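PDB 5K34: ankyrin-repeat protein B from Legionella pneumophila, which is an F-box effector that hijacks the host ubiquitin-proteasome system by structural mimicry, its ankyrin domain, the part in this structure, probably binding protein partners. Local coordinates for residues Ala51-Glu54 with Thr60-Tyr63. Sequence-based numbering, arbitrary orientation.
Sequences AAIE and TANY
OG1 of Thr-60 lies beside the backbone N (chi1 -67°), which puts methyl CG2 anti to that N and against the methyl of Ala-52, CG2 to CB 4.1 Å, while OG1 is hydrogen-bonded to OD1 of Asn-21. The threonine thus gives its apolar branch to this contact and its polar one to the preceding part of the chain. CB of Ala-52 points toward the facing helix, where it settles against the backbone of Ala-61, 3.8 Å from the amide N of that residue. The methyl of Ala-61 points back, and the two CB atoms lie 4.0 Å apart. Both side chains being single methyls, the backbones come very close, with CA of Ala-52 only 5.3 Å from CA of Ala-61. Helices 48-54 and 58-67 pack antiparallel as a helix-turn-helix pair within the ankyrin-repeat region, and this alanine-to-alanine approach is a close, buried part of their packing. Ile-53 adds a looser touch, CG1 to CB of Ala-61 at 4.3 Å. Its side chain also packs on Pro-82, Leu-85 and Leu-86 of helix 82-91, so the apolar layer runs on from this helix pair into the following part of the domain. Toward the N-terminal side, Thr-60 lies against Leu-23 of helix 23-30.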
loop_
_atom_site.group_PDB
_atom_site.type_symbol
_atom_site.label_atom_id
_atom_site.label_comp_id
_atom_site.label_asym_id
_atom_site.label_seq_id
_atom_site.Cartn_x
_atom_site.Cartn_y
_atom_site.Cartn_z
ATOM N N ALA A 51 -1.463 1.448 3.266
ATOM C CA ALA A 51 -0.745 1.762 4.496
ATOM C C ALA A 51 0.657 2.271 4.186
ATOM O O ALA A 51 1.098 3.282 4.754
ATOM C CB ALA A 51 -0.692 0.557 5.410
ATOM N N ALA A 52 1.376 1.570 3.299
ATOM C CA ALA A 52 2.703 2.005 2.925
ATOM C C ALA A 52 2.668 3.367 2.295
ATOM O O ALA A 52 3.489 4.222 2.661
ATOM C CB ALA A 52 3.349 0.968 1.998
ATOM N N ILE A 53 1.740 3.614 1.380
ATOM C CA ILE A 53 1.652 4.938 0.747
ATOM C C ILE A 53 1.438 6.027 1.794
ATOM O O ILE A 53 2.167 7.027 1.828
ATOM C CB ILE A 53 0.529 4.946 -0.316
ATOM C CG1 ILE A 53 0.948 4.085 -1.504
ATOM C CG2 ILE A 53 0.210 6.398 -0.739
ATOM C CD1 ILE A 53 -0.229 3.701 -2.404
ATOM N N GLU A 54 0.468 5.844 2.699
ATOM C CA GLU A 54 0.185 6.948 3.630
ATOM C C GLU A 54 1.305 7.151 4.614
ATOM O O GLU A 54 1.474 8.277 5.124
ATOM C CB GLU A 54 -1.137 6.745 4.377
ATOM C CG GLU A 54 -1.114 5.673 5.433
ATOM C CD GLU A 54 -2.494 5.389 6.014
ATOM O OE1 GLU A 54 -3.462 6.134 5.720
ATOM O OE2 GLU A 54 -2.623 4.360 6.715
ATOM N N THR A 60 8.588 0.044 0.469
ATOM C CA THR A 60 7.676 -1.033 0.781
ATOM C C THR A 60 6.506 -1.043 -0.222
ATOM O O THR A 60 6.078 -2.089 -0.678
ATOM C CB THR A 60 7.185 -0.916 2.229
ATOM O OG1 THR A 60 8.295 -1.136 3.107
ATOM C CG2 THR A 60 6.101 -1.968 2.554
ATOM N N ALA A 61 5.991 0.133 -0.558
ATOM C CA ALA A 61 4.911 0.221 -1.562
ATOM C C ALA A 61 5.365 -0.350 -2.904
ATOM O O ALA A 61 4.640 -1.088 -3.558
ATOM C CB ALA A 61 4.464 1.660 -1.746
ATOM N N ASN A 62 6.588 0.011 -3.331
ATOM C CA ASN A 62 7.163 -0.511 -4.558
ATOM C C ASN A 62 7.286 -2.025 -4.519
ATOM O O ASN A 62 6.920 -2.722 -5.474
ATOM C CB ASN A 62 8.514 0.121 -4.867
ATOM C CG ASN A 62 8.427 1.453 -5.599
ATOM O OD1 ASN A 62 8.648 2.559 -5.031
ATOM N ND2 ASN A 62 8.099 1.382 -6.868
ATOM N N TYR A 63 7.805 -2.565 -3.413
ATOM C CA TYR A 63 7.933 -4.016 -3.283
ATOM C C TYR A 63 6.584 -4.682 -3.417
ATOM O O TYR A 63 6.435 -5.676 -4.143
ATOM C CB TYR A 63 8.611 -4.358 -1.951
ATOM C CG TYR A 63 8.621 -5.805 -1.673
ATOM C CD1 TYR A 63 7.576 -6.409 -0.995
ATOM C CD2 TYR A 63 9.692 -6.626 -2.088
ATOM C CE1 TYR A 63 7.562 -7.779 -0.711
ATOM C CE2 TYR A 63 9.686 -8.002 -1.833
ATOM C CZ TYR A 63 8.631 -8.554 -1.145
ATOM O OH TYR A 63 8.644 -9.921 -0.870
#